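Local coordinates for N5-Carboxyaminoimidazole ribonucleotide synthetase (Staphylococcus aureus subsp. aureus, PDB 3ORQ), which catalyses the ATP-dependent carboxylation of 5-aminoimidazole ribonucleotide with hydrogencarbonate, giving N5-carboxyaminoimidazole ribonucleotide, at residues 196-201 with 211-216; 253-258 with 274-279; 222-227 with 312-317. All blocks are in the same frame, centred on the assembly; numbering follows the deposited sequence.

Contact 1 of 3, residues 196-201 with 211-216; sequences SLTVTR and PLQENE
S196 and Q213 face each other as an antiparallel hydrogen-bonded pair, and two backbone bonds fix their register. S196 N donates to Q213 O at 3.0 Å, and Q213 N returns a straighter bond to S196 O at 3.1 Å. Two residues from the pair on each side, a water links the chains: T198 N gives its hydrogen to this water at 2.7 Å, and the water donates in turn to P211 O at 2.6 Å.

The side-chain packing divides between two faces. On one, L197 and L212 cross at about a right angle and meet through their methyl groups, CD1 to CD1, at 3.9 Å. On the other, Q213 CG, set between its own backbone N and carbonyl carbon (chi1 43°), lies 3.1 Å from S196 OG, a tight approach.

Hydroxyl bonding ties that second face to its surroundings. With S196 OG likewise set between the backbone N and the carbonyl carbon (chi1 71°), the hydroxyl is hydrogen-bonded to S278, while T198 OG1 pairs with T255 of the adjacent strand.

All this belongs to a beta hairpin, strands 191-201 and 207-218, within the large antiparallel sheet of the ATP-grasp domain.

Contact 2 of 3, residues 253-258 with 274-279; sequences TFTVEF and RPHNSG. With MG (magnesium ion), chain C.
H276 and E257 join through a carboxylate that also holds magnesium. H276 NE2 donates to E257 OE2 at 2.8 Å, using the anti lone pair of that oxygen, the one directed away from OE1. The bond is bent (134° at the hydrogen), and the carboxylate and imidazole planes stand 73° apart, with OE2 near the ring edge. E257 holds the magnesium ion with both oxygens, OE1 at 2.5 Å and OE2 more loosely at 2.8 Å, so OE2 is shared between metal and histidine. H276 is thus a second-shell residue that, with the metal, would restrict the rotation of the carboxylate.

The imidazole is itself held from several sides. T255 CG2 lies over one face, 4.2 Å from the ring centroid, in a CH-pi contact. At the far nitrogen, H276 ND1 and S278 OG share a hydrogen bond of 2.7 Å, and S278 N donates to ND1 from well out of the ring plane. T255 OG1 stands close against H276 CB at 3.0 Å.

Further along, the contact becomes apolar. T253 CG2 packs on P275 CA at 3.7 Å, and helix 290-298 also packs against the proline. R274 turns back to its own segment, NH1 donating to P275 O at 3.0 Å, while NE forms a salt bridge with E82.

E270 supplies the second protein carboxylate to the magnesium, and ADP touches E257: this is the metal-nucleotide site of an ATP-grasp enzyme, with the loop after strand 266-272 bringing H276 to the metal-binding glutamate.

Contact 3 of 3, residues 222-227 with 312-317; sequences LFKTIV and PAVMMN
T225 and M315 pair across the middle of two antiparallel strands, and the backbone bonds around them set the register. T225 N donates to M315 O at 2.9 Å and M315 N to T225 O at 2.8 Å; V227 and A313 form the same reciprocal pair of hydrogen bonds. Between these pairs, V314 CA approaches T225 O and I226 CA approaches A313 O in CA-H...O contacts.

The regular pattern changes at the other end. N317 N reaches F223 O at 3.2 Å from above the carbonyl plane, and the side-chain amide adds a bond, N317 ND2 to L222 O at 3.0 Å, also from well above the plane (50°). Here strand 221-227 also carries a classic beta bulge against strand 207-218, F223 and K224 both facing E216, which may be related to the tilt.

Apolar packing centres on M316, a selenomethionine. Its chain folds back at chi2 and chi3 (-63° and -66°), bringing CE over one face of the F223 ring, 3.8 Å from the centroid and offset toward the rim, in a CH-pi contact; with SE 5.3 Å from the same centroid, the pair is also a Met-aromatic contact. SE rests 3.8 Å from K224 CG, alongside the aliphatic part of the lysine. I226 CG1 and V314 CG2 continue this face at 4.3 Å, and helix 362-372 packs against both residues.

K224 NZ forms salt bridges with E216 and E366, the latter on that helix.

Strand 313-319 of the C-terminal domain thus extends the ATP-grasp antiparallel sheet beyond strand 221-227.

All three contacts are buried and reach the same antiparallel sheet, yet their chemistry shifts with position. Contact 2, about 4 Å from the chain centre, mixes strand with loop and relies on side chains at the magnesium. Contacts 1 and 3 join neighbouring strands through the backbone, briefly and with a water in contact 1, more regularly in contact 3, whose centre lies about 15 Å out. Strands 191-201 and 252-261 adjoin, linking contacts 1 and 2 through hydroxyl pairs such as T200 with T253. Strands 207-218 and 221-227 link contacts 1 and 3, where E214 O meets I226 N. The loop carrying N277 packs on L222, bringing contact 2 against contact 3.

Contact 1 of 3, residues 196-201 with 211-216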
ATOM      1  N   SER A 196      21.499  -4.479  -8.405  1.00 11.60           N
ATOM      2  CA  SER A 196      21.226  -3.046  -8.280  1.00 10.48           C
ATOM      3  C   SER A 196      21.036  -2.702  -6.824  1.00  9.54           C
ATOM      4  O   SER A 196      20.763  -3.561  -5.988  1.00  8.47           O
ATOM      5  CB  SER A 196      19.988  -2.638  -9.093  1.00 11.81           C
ATOM      6  OG  SER A 196      18.788  -3.132  -8.517  1.00 13.23           O
ATOM      7  N   LEU A 197      21.210  -1.423  -6.524  1.00  9.79           N
ATOM      8  CA  LEU A 197      21.144  -0.911  -5.174  1.00  7.05           C
ATOM      9  C   LEU A 197      20.203   0.291  -5.224  1.00  7.25           C
ATOM     10  O   LEU A 197      20.450   1.286  -5.909  1.00  7.04           O
ATOM     11  CB  LEU A 197      22.529  -0.476  -4.720  1.00  8.18           C
ATOM     12  CG  LEU A 197      22.671  -0.166  -3.234  1.00  8.41           C
ATOM     13  CD1 LEU A 197      22.370  -1.389  -2.368  1.00  7.62           C
ATOM     14  CD2 LEU A 197      24.055   0.368  -2.947  1.00 12.91           C
ATOM     15  N   THR A 198      19.071   0.166  -4.555  1.00  7.67           N
ATOM     16  CA  THR A 198      18.111   1.268  -4.481  1.00  7.30           C
ATOM     17  C   THR A 198      18.421   2.101  -3.213  1.00  6.38           C
ATOM     18  O   THR A 198      18.731   1.538  -2.167  1.00  4.49           O
ATOM     19  CB  THR A 198      16.723   0.710  -4.536  1.00  8.51           C
ATOM     20  OG1 THR A 198      16.528   0.135  -5.849  1.00  6.16           O
ATOM     21  CG2 THR A 198      15.673   1.821  -4.245  1.00  9.02           C
ATOM     22  N   VAL A 199      18.379   3.425  -3.334  1.00  5.18           N
ATOM     23  CA  VAL A 199      18.881   4.320  -2.307  1.00  3.22           C
ATOM     24  C   VAL A 199      17.923   5.484  -2.147  1.00  4.45           C
ATOM     25  O   VAL A 199      17.230   5.874  -3.101  1.00  3.91           O
ATOM     26  CB  VAL A 199      20.300   4.925  -2.700  1.00  2.38           C
ATOM     27  CG1 VAL A 199      20.869   5.815  -1.603  1.00  2.00           C
ATOM     28  CG2 VAL A 199      21.306   3.855  -3.086  1.00  2.00           C
ATOM     29  N   THR A 200      17.875   6.056  -0.944  1.00  4.72           N
ATOM     30  CA  THR A 200      17.074   7.269  -0.788  1.00  5.43           C
ATOM     31  C   THR A 200      17.896   8.295  -0.056  1.00  4.31           C
ATOM     32  O   THR A 200      18.511   8.002   0.968  1.00  6.44           O
ATOM     33  CB  THR A 200      15.736   7.035  -0.009  1.00  4.76           C
ATOM     34  OG1 THR A 200      14.955   6.005  -0.646  1.00  4.41           O
ATOM     35  CG2 THR A 200      14.902   8.349  -0.032  1.00  6.53           C
ATOM     36  N   ARG A 201      17.880   9.512  -0.555  1.00  4.39           N
ATOM     37  CA  ARG A 201      18.650  10.592   0.078  1.00  4.85           C
ATOM     38  C   ARG A 201      17.677  11.677   0.436  1.00  3.43           C
ATOM     39  O   ARG A 201      16.790  11.989  -0.358  1.00  5.09           O
ATOM     40  CB  ARG A 201      19.698  11.142  -0.890  1.00  4.61           C
ATOM     41  CG  ARG A 201      21.115  10.883  -0.414  1.00  8.98           C
ATOM     42  CD  ARG A 201      22.126  11.679  -1.257  1.00  7.28           C
ATOM     43  NE  ARG A 201      22.784  12.659  -0.431  1.00  8.00           N
ATOM     44  CZ  ARG A 201      22.673  13.972  -0.540  1.00  7.78           C
ATOM     45  NH1 ARG A 201      21.923  14.534  -1.489  1.00  5.22           N
ATOM     46  NH2 ARG A 201      23.335  14.731   0.336  1.00  6.31           N
ATOM     47  N   PRO A 211      17.951  -3.404   0.654  1.00 11.16           N
ATOM     48  CA  PRO A 211      18.741  -4.626   0.400  1.00  8.58           C
ATOM     49  C   PRO A 211      19.176  -4.731  -1.070  1.00  9.61           C
ATOM     50  O   PRO A 211      18.403  -4.435  -1.978  1.00  7.49           O
ATOM     51  CB  PRO A 211      17.749  -5.768   0.722  1.00  9.01           C
ATOM     52  CG  PRO A 211      16.441  -5.073   1.294  1.00 10.69           C
ATOM     53  CD  PRO A 211      16.805  -3.644   1.575  1.00 10.54           C
ATOM     54  N   LEU A 212      20.409  -5.180  -1.299  1.00 11.00           N
ATOM     55  CA  LEU A 212      20.920  -5.439  -2.645  1.00 11.70           C
ATOM     56  C   LEU A 212      20.012  -6.410  -3.358  1.00 12.04           C
ATOM     57  O   LEU A 212      19.551  -7.386  -2.787  1.00 13.47           O
ATOM     58  CB  LEU A 212      22.330  -6.003  -2.562  1.00 11.27           C
ATOM     59  CG  LEU A 212      23.115  -5.981  -3.863  1.00 14.92           C
ATOM     60  CD1 LEU A 212      23.541  -4.533  -4.317  1.00 12.01           C
ATOM     61  CD2 LEU A 212      24.321  -6.991  -3.779  1.00 12.99           C
ATOM     62  N   GLN A 213      19.714  -6.119  -4.612  1.00 13.62           N
ATOM     63  CA  GLN A 213      18.781  -6.931  -5.345  1.00 14.61           C
ATOM     64  C   GLN A 213      19.452  -7.529  -6.577  1.00 15.87           C
ATOM     65  O   GLN A 213      20.350  -6.922  -7.168  1.00 17.55           O
ATOM     66  CB  GLN A 213      17.483  -6.152  -5.680  1.00 15.84           C
ATOM     67  CG  GLN A 213      17.634  -4.740  -6.170  1.00 18.42           C
ATOM     68  CD  GLN A 213      17.009  -3.672  -5.269  1.00 16.83           C
ATOM     69  OE1 GLN A 213      16.575  -3.914  -4.145  1.00 14.37           O
ATOM     70  NE2 GLN A 213      17.005  -2.460  -5.777  1.00 17.35           N
ATOM     71  N   GLU A 214      19.051  -8.749  -6.921  1.00 14.32           N
ATOM     72  CA  GLU A 214      19.667  -9.486  -8.010  1.00 14.35           C
ATOM     73  C   GLU A 214      18.679  -9.578  -9.192  1.00 15.04           C
ATOM     74  O   GLU A 214      17.521  -9.960  -9.033  1.00 15.74           O
ATOM     75  CB  GLU A 214      20.062 -10.884  -7.535  1.00 13.83           C
ATOM     76  CG  GLU A 214      20.493 -11.788  -8.649  1.00 17.15           C
ATOM     77  CD  GLU A 214      20.652 -13.245  -8.239  1.00 19.43           C
ATOM     78  OE1 GLU A 214      20.689 -14.097  -9.169  1.00 23.07           O
ATOM     79  OE2 GLU A 214      20.735 -13.532  -7.027  1.00 15.92           O
ATOM     80  N   ASN A 215      19.171  -9.255 -10.374  1.00 14.94           N
ATOM     81  CA  ASN A 215      18.331  -8.964 -11.517  1.00 13.70           C
ATOM     82  C   ASN A 215      18.693  -9.800 -12.751  1.00 15.26           C
ATOM     83  O   ASN A 215      19.843  -9.753 -13.281  1.00 15.68           O
ATOM     84  CB  ASN A 215      18.417  -7.467 -11.862  1.00 11.37           C
ATOM     85  CG  ASN A 215      17.979  -6.579 -10.707  1.00 13.12           C
ATOM     86  OD1 ASN A 215      17.061  -6.934  -9.966  1.00 16.06           O
ATOM     87  ND2 ASN A 215      18.605  -5.417 -10.559  1.00  6.44           N
ATOM     88  N   GLU A 216      17.702 -10.538 -13.226  1.00 13.59           N
ATOM     89  CA  GLU A 216      17.843 -11.247 -14.473  1.00 15.05           C
ATOM     90  C   GLU A 216      17.004 -10.508 -15.482  1.00 16.67           C
ATOM     91  O   GLU A 216      15.858 -10.092 -15.176  1.00 17.31           O
ATOM     92  CB  GLU A 216      17.393 -12.698 -14.350  1.00 14.16           C
ATOM     93  CG  GLU A 216      17.536 -13.438 -15.674  1.00 20.34           C
ATOM     94  CD  GLU A 216      17.147 -14.893 -15.602  1.00 22.30           C
ATOM     95  OE1 GLU A 216      17.017 -15.445 -14.493  1.00 22.13           O
ATOM     96  OE2 GLU A 216      16.967 -15.484 -16.674  1.00 28.19           O
TER
HETATM   97  O   HOH W   1      18.960  -2.055  -2.971  1.00  9.26           O

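Contact 2 of 3, residues 253-258 with 274-279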
ATOM      1  N   THR A 253      14.387   8.781  -4.030  1.00  3.79           N
ATOM      2  CA  THR A 253      14.937   7.478  -4.373  1.00  3.83           C
ATOM      3  C   THR A 253      15.642   7.505  -5.723  1.00  4.69           C
ATOM      4  O   THR A 253      15.136   8.101  -6.689  1.00  4.05           O
ATOM      5  CB  THR A 253      13.801   6.430  -4.328  1.00  2.00           C
ATOM      6  OG1 THR A 253      13.420   6.293  -2.950  1.00  2.34           O
ATOM      7  CG2 THR A 253      14.234   5.052  -4.891  1.00  2.00           C
ATOM      8  N   PHE A 254      16.812   6.875  -5.792  1.00  5.13           N
ATOM      9  CA  PHE A 254      17.469   6.619  -7.095  1.00  5.30           C
ATOM     10  C   PHE A 254      18.034   5.212  -7.053  1.00  6.33           C
ATOM     11  O   PHE A 254      18.112   4.606  -5.986  1.00  5.13           O
ATOM     12  CB  PHE A 254      18.548   7.668  -7.400  1.00  5.56           C
ATOM     13  CG  PHE A 254      19.664   7.699  -6.404  1.00  4.20           C
ATOM     14  CD1 PHE A 254      19.501   8.318  -5.170  1.00  4.73           C
ATOM     15  CD2 PHE A 254      20.866   7.101  -6.691  1.00  7.50           C
ATOM     16  CE1 PHE A 254      20.534   8.333  -4.215  1.00  5.52           C
ATOM     17  CE2 PHE A 254      21.922   7.108  -5.736  1.00  9.73           C
ATOM     18  CZ  PHE A 254      21.743   7.728  -4.501  1.00  6.12           C
ATOM     19  N   THR A 255      18.367   4.664  -8.207  1.00  8.36           N
ATOM     20  CA  THR A 255      18.849   3.289  -8.264  1.00  9.97           C
ATOM     21  C   THR A 255      20.097   3.182  -9.156  1.00  9.87           C
ATOM     22  O   THR A 255      20.129   3.704 -10.254  1.00 11.18           O
ATOM     23  CB  THR A 255      17.758   2.337  -8.822  1.00 10.04           C
ATOM     24  OG1 THR A 255      16.574   2.456  -8.038  1.00 11.64           O
ATOM     25  CG2 THR A 255      18.236   0.863  -8.820  1.00 11.44           C
ATOM     26  N   VAL A 256      21.110   2.481  -8.670  1.00 10.09           N
ATOM     27  CA  VAL A 256      22.337   2.235  -9.428  1.00  7.65           C
ATOM     28  C   VAL A 256      22.321   0.774  -9.849  1.00  8.42           C
ATOM     29  O   VAL A 256      22.188  -0.115  -8.998  1.00  7.06           O
ATOM     30  CB  VAL A 256      23.585   2.518  -8.560  1.00  6.71           C
ATOM     31  CG1 VAL A 256      24.931   2.324  -9.355  1.00  5.88           C
ATOM     32  CG2 VAL A 256      23.522   3.888  -7.954  1.00  5.33           C
ATOM     33  N   GLU A 257      22.445   0.538 -11.161  1.00  9.00           N
ATOM     34  CA  GLU A 257      22.594  -0.804 -11.746  1.00  9.83           C
ATOM     35  C   GLU A 257      24.052  -1.169 -11.943  1.00  9.94           C
ATOM     36  O   GLU A 257      24.808  -0.363 -12.453  1.00 11.82           O
ATOM     37  CB  GLU A 257      21.947  -0.858 -13.128  1.00  9.20           C
ATOM     38  CG  GLU A 257      20.450  -0.819 -13.136  1.00 14.14           C
ATOM     39  CD  GLU A 257      19.876  -0.982 -14.534  1.00 20.91           C
ATOM     40  OE1 GLU A 257      20.592  -1.423 -15.480  1.00 25.81           O
ATOM     41  OE2 GLU A 257      18.691  -0.672 -14.707  1.00 24.03           O
ATOM     42  N   PHE A 258      24.421  -2.402 -11.600  1.00 11.06           N
ATOM     43  CA  PHE A 258      25.809  -2.860 -11.695  1.00 12.27           C
ATOM     44  C   PHE A 258      25.936  -4.160 -12.488  1.00 14.27           C
ATOM     45  O   PHE A 258      25.037  -4.986 -12.490  1.00 13.75           O
ATOM     46  CB  PHE A 258      26.421  -3.159 -10.316  1.00 11.52           C
ATOM     47  CG  PHE A 258      26.391  -2.019  -9.345  1.00  9.23           C
ATOM     48  CD1 PHE A 258      25.232  -1.720  -8.646  1.00  7.74           C
ATOM     49  CD2 PHE A 258      27.547  -1.301  -9.062  1.00  8.55           C
ATOM     50  CE1 PHE A 258      25.212  -0.682  -7.708  1.00  9.29           C
ATOM     51  CE2 PHE A 258      27.548  -0.273  -8.151  1.00  9.57           C
ATOM     52  CZ  PHE A 258      26.364   0.038  -7.454  1.00 11.41           C
ATOM     53  N   ARG A 274      15.272   7.825  -9.990  1.00  6.22           N
ATOM     54  CA  ARG A 274      13.868   7.603  -9.642  1.00  6.25           C
ATOM     55  C   ARG A 274      13.772   6.269  -8.945  1.00  6.11           C
ATOM     56  O   ARG A 274      14.744   5.500  -8.958  1.00  5.36           O
ATOM     57  CB  ARG A 274      12.996   7.613 -10.911  1.00  4.26           C
ATOM     58  CG  ARG A 274      13.630   6.783 -12.030  1.00  6.47           C
ATOM     59  CD  ARG A 274      12.699   6.492 -13.192  1.00  5.77           C
ATOM     60  NE  ARG A 274      13.420   5.781 -14.229  1.00 13.65           N
ATOM     61  CZ  ARG A 274      13.617   4.468 -14.242  1.00 18.09           C
ATOM     62  NH1 ARG A 274      13.121   3.715 -13.269  1.00 18.71           N
ATOM     63  NH2 ARG A 274      14.303   3.899 -15.236  1.00 18.73           N
ATOM     64  N   PRO A 275      12.596   5.958  -8.360  1.00  6.18           N
ATOM     65  CA  PRO A 275      12.328   4.550  -8.062  1.00  6.04           C
ATOM     66  C   PRO A 275      12.522   3.737  -9.331  1.00  5.83           C
ATOM     67  O   PRO A 275      12.422   4.277 -10.436  1.00  3.54           O
ATOM     68  CB  PRO A 275      10.863   4.565  -7.637  1.00  5.69           C
ATOM     69  CG  PRO A 275      10.736   5.957  -6.914  1.00  3.46           C
ATOM     70  CD  PRO A 275      11.537   6.846  -7.834  1.00  7.57           C
ATOM     71  N   HIS A 276      12.796   2.454  -9.185  1.00  7.02           N
ATOM     72  CA  HIS A 276      13.220   1.657 -10.334  1.00  7.94           C
ATOM     73  C   HIS A 276      12.512   0.327 -10.271  1.00  6.65           C
ATOM     74  O   HIS A 276      12.205  -0.161  -9.180  1.00  4.21           O
ATOM     75  CB  HIS A 276      14.754   1.499 -10.268  1.00  9.36           C
ATOM     76  CG  HIS A 276      15.364   0.676 -11.362  1.00 12.25           C
ATOM     77  ND1 HIS A 276      15.568  -0.688 -11.246  1.00 13.79           N
ATOM     78  CD2 HIS A 276      15.903   1.036 -12.560  1.00 16.79           C
ATOM     79  CE1 HIS A 276      16.173  -1.136 -12.341  1.00 14.38           C
ATOM     80  NE2 HIS A 276      16.384  -0.114 -13.154  1.00 13.18           N
ATOM     81  N   ASN A 277      12.261  -0.265 -11.443  1.00  6.85           N
ATOM     82  CA  ASN A 277      11.549  -1.549 -11.562  1.00  7.74           C
ATOM     83  C   ASN A 277      12.106  -2.614 -10.596  1.00  9.28           C
ATOM     84  O   ASN A 277      11.348  -3.465 -10.061  1.00  7.82           O
ATOM     85  CB  ASN A 277      11.685  -2.062 -12.995  1.00  9.69           C
ATOM     86  CG  ASN A 277      10.623  -3.082 -13.369  1.00  9.20           C
ATOM     87  OD1 ASN A 277       9.878  -3.625 -12.517  1.00  6.83           O
ATOM     88  ND2 ASN A 277      10.517  -3.318 -14.666  1.00  2.91           N
ATOM     89  N   SER A 278      13.418  -2.573 -10.340  1.00  7.94           N
ATOM     90  CA  SER A 278      14.001  -3.624  -9.506  1.00  8.50           C
ATOM     91  C   SER A 278      13.716  -3.402  -8.020  1.00  8.27           C
ATOM     92  O   SER A 278      14.177  -4.181  -7.149  1.00 10.76           O
ATOM     93  CB  SER A 278      15.524  -3.751  -9.743  1.00  7.88           C
ATOM     94  OG  SER A 278      16.207  -2.535  -9.430  1.00  9.36           O
ATOM     95  N   GLY A 279      12.989  -2.340  -7.706  1.00  7.11           N
ATOM     96  CA  GLY A 279      12.692  -2.023  -6.294  1.00  5.27           C
ATOM     97  C   GLY A 279      11.273  -2.313  -5.884  1.00  4.50           C
ATOM     98  O   GLY A 279      10.896  -2.074  -4.715  1.00  6.55           O
TER
HETATM   99 MG    MG C 375      19.048  -1.156 -17.431  1.00 46.41          MG

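Contact 3 of 3, residues 222-227 with 312-317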
ATOM      1  N   LEU A 222      13.952  -6.151 -17.823  1.00 16.95           N
ATOM      2  CA  LEU A 222      13.958  -6.764 -16.499  1.00 15.00           C
ATOM      3  C   LEU A 222      12.895  -7.859 -16.422  1.00 13.02           C
ATOM      4  O   LEU A 222      11.783  -7.654 -16.827  1.00 11.74           O
ATOM      5  CB  LEU A 222      13.761  -5.718 -15.377  1.00 15.45           C
ATOM      6  CG  LEU A 222      13.710  -6.324 -13.963  1.00 13.24           C
ATOM      7  CD1 LEU A 222      15.021  -7.109 -13.621  1.00 10.67           C
ATOM      8  CD2 LEU A 222      13.428  -5.252 -12.908  1.00  9.67           C
ATOM      9  N   PHE A 223      13.275  -9.028 -15.924  1.00 12.56           N
ATOM     10  CA  PHE A 223      12.422 -10.207 -15.927  1.00 11.81           C
ATOM     11  C   PHE A 223      12.182 -10.660 -14.511  1.00 12.46           C
ATOM     12  O   PHE A 223      11.043 -10.920 -14.135  1.00 14.80           O
ATOM     13  CB  PHE A 223      13.168 -11.298 -16.663  1.00 12.99           C
ATOM     14  CG  PHE A 223      12.533 -12.652 -16.635  1.00 11.94           C
ATOM     15  CD1 PHE A 223      11.239 -12.850 -17.119  1.00 12.44           C
ATOM     16  CD2 PHE A 223      13.306 -13.767 -16.282  1.00 10.10           C
ATOM     17  CE1 PHE A 223      10.688 -14.131 -17.160  1.00 13.35           C
ATOM     18  CE2 PHE A 223      12.770 -15.061 -16.331  1.00 11.30           C
ATOM     19  CZ  PHE A 223      11.459 -15.248 -16.765  1.00 12.42           C
ATOM     20  N   LYS A 224      13.253 -10.737 -13.724  1.00 11.70           N
ATOM     21  CA  LYS A 224      13.214 -11.333 -12.392  1.00 11.49           C
ATOM     22  C   LYS A 224      14.160 -10.601 -11.467  1.00 12.22           C
ATOM     23  O   LYS A 224      15.283 -10.350 -11.834  1.00 14.42           O
ATOM     24  CB  LYS A 224      13.606 -12.816 -12.435  1.00 10.63           C
ATOM     25  CG  LYS A 224      13.689 -13.485 -11.054  1.00  8.14           C
ATOM     26  CD  LYS A 224      13.715 -14.979 -11.168  1.00  7.37           C
ATOM     27  CE  LYS A 224      14.739 -15.415 -12.268  1.00 11.73           C
ATOM     28  NZ  LYS A 224      16.187 -15.254 -11.835  1.00 12.06           N
ATOM     29  N   THR A 225      13.687 -10.253 -10.274  1.00 11.59           N
ATOM     30  CA  THR A 225      14.529  -9.668  -9.210  1.00 10.03           C
ATOM     31  C   THR A 225      14.416 -10.539  -7.995  1.00  9.63           C
ATOM     32  O   THR A 225      13.299 -10.883  -7.580  1.00  9.76           O
ATOM     33  CB  THR A 225      14.069  -8.235  -8.866  1.00  9.08           C
ATOM     34  OG1 THR A 225      14.231  -7.415 -10.043  1.00 10.78           O
ATOM     35  CG2 THR A 225      14.836  -7.650  -7.646  1.00  3.24           C
ATOM     36  N   ILE A 226      15.568 -10.924  -7.443  1.00 10.17           N
ATOM     37  CA  ILE A 226      15.613 -11.755  -6.229  1.00  8.64           C
ATOM     38  C   ILE A 226      16.288 -11.007  -5.115  1.00  8.72           C
ATOM     39  O   ILE A 226      17.329 -10.402  -5.317  1.00  9.34           O
ATOM     40  CB  ILE A 226      16.427 -13.040  -6.457  1.00 10.66           C
ATOM     41  CG1 ILE A 226      15.686 -13.943  -7.443  1.00 12.17           C
ATOM     42  CG2 ILE A 226      16.741 -13.721  -5.095  1.00  5.78           C
ATOM     43  CD1 ILE A 226      16.347 -15.274  -7.671  1.00 15.69           C
ATOM     44  N   VAL A 227      15.700 -11.052  -3.926  1.00  9.78           N
ATOM     45  CA  VAL A 227      16.247 -10.356  -2.804  1.00 11.56           C
ATOM     46  C   VAL A 227      16.149 -11.302  -1.628  1.00 13.62           C
ATOM     47  O   VAL A 227      15.058 -11.822  -1.354  1.00 15.80           O
ATOM     48  CB  VAL A 227      15.443  -9.048  -2.498  1.00 11.76           C
ATOM     49  CG1 VAL A 227      16.098  -8.260  -1.387  1.00  9.71           C
ATOM     50  CG2 VAL A 227      15.342  -8.164  -3.756  1.00 13.28           C
ATOM     51  N   PRO A 312      12.317 -12.756   2.312  1.00  7.28           N
ATOM     52  CA  PRO A 312      12.988 -12.713   1.026  1.00  6.77           C
ATOM     53  C   PRO A 312      11.934 -12.800  -0.054  1.00 10.52           C
ATOM     54  O   PRO A 312      10.770 -13.167   0.256  1.00 11.04           O
ATOM     55  CB  PRO A 312      13.821 -13.996   0.995  1.00  5.59           C
ATOM     56  CG  PRO A 312      14.019 -14.407   2.444  1.00  7.53           C
ATOM     57  CD  PRO A 312      12.696 -13.951   3.113  1.00  8.79           C
ATOM     58  N   ALA A 313      12.318 -12.487  -1.307  1.00  9.51           N
ATOM     59  CA  ALA A 313      11.321 -12.253  -2.330  1.00  7.92           C
ATOM     60  C   ALA A 313      11.815 -12.480  -3.742  1.00  9.63           C
ATOM     61  O   ALA A 313      12.987 -12.327  -4.042  1.00 10.02           O
ATOM     62  CB  ALA A 313      10.726 -10.827  -2.184  1.00  8.14           C
ATOM     63  N   VAL A 314      10.889 -12.856  -4.607  1.00 10.33           N
ATOM     64  CA  VAL A 314      11.189 -13.098  -5.990  1.00 11.06           C
ATOM     65  C   VAL A 314      10.134 -12.329  -6.741  1.00 12.41           C
ATOM     66  O   VAL A 314       8.926 -12.621  -6.631  1.00 13.55           O
ATOM     67  CB  VAL A 314      11.049 -14.600  -6.325  1.00  9.42           C
ATOM     68  CG1 VAL A 314      11.277 -14.823  -7.799  1.00 10.06           C
ATOM     69  CG2 VAL A 314      12.055 -15.399  -5.551  1.00 10.57           C
HETATM   70  N   MSE A 315      10.558 -11.314  -7.468  1.00 11.60           N
HETATM   71  CA  MSE A 315       9.574 -10.493  -8.133  1.00 13.62           C
HETATM   72  C   MSE A 315       9.689 -10.713  -9.641  1.00 14.10           C
HETATM   73  O   MSE A 315      10.804 -10.733 -10.174  1.00 14.57           O
HETATM   74  CB  MSE A 315       9.847  -9.038  -7.812  1.00 14.26           C
HETATM   75  CG  MSE A 315       8.868  -8.101  -8.531  1.00 19.93           C
HETATM   76 SE   MSE A 315       9.712  -6.435  -9.010  1.00 32.33          SE
HETATM   77  CE  MSE A 315       9.089  -6.442 -10.809  1.00 23.44           C
HETATM   78  N   MSE A 316       8.553 -10.880 -10.318  1.00 13.63           N
HETATM   79  CA  MSE A 316       8.526 -11.093 -11.780  1.00 12.33           C
HETATM   80  C   MSE A 316       7.803  -9.924 -12.411  1.00 10.77           C
HETATM   81  O   MSE A 316       6.745  -9.531 -11.927  1.00 10.66           O
HETATM   82  CB  MSE A 316       7.770 -12.377 -12.156  1.00 11.50           C
HETATM   83  CG  MSE A 316       8.189 -13.629 -11.415  1.00 13.73           C
HETATM   84 SE   MSE A 316      10.028 -14.119 -11.785  0.84 18.02          SE
HETATM   85  CE  MSE A 316       9.874 -14.559 -13.668  1.00 22.86           C
ATOM     86  N   ASN A 317       8.348  -9.363 -13.484  1.00  9.40           N
ATOM     87  CA  ASN A 317       7.582  -8.400 -14.273  1.00  9.83           C
ATOM     88  C   ASN A 317       6.458  -9.112 -14.983  1.00 10.60           C
ATOM     89  O   ASN A 317       6.533 -10.314 -15.220  1.00  9.88           O
ATOM     90  CB  ASN A 317       8.472  -7.722 -15.301  1.00 11.68           C
ATOM     91  CG  ASN A 317       8.899  -6.340 -14.865  1.00 12.39           C
ATOM     92  OD1 ASN A 317       8.363  -5.782 -13.889  1.00 14.97           O
ATOM     93  ND2 ASN A 317       9.879  -5.781 -15.568  1.00  9.50           N
TER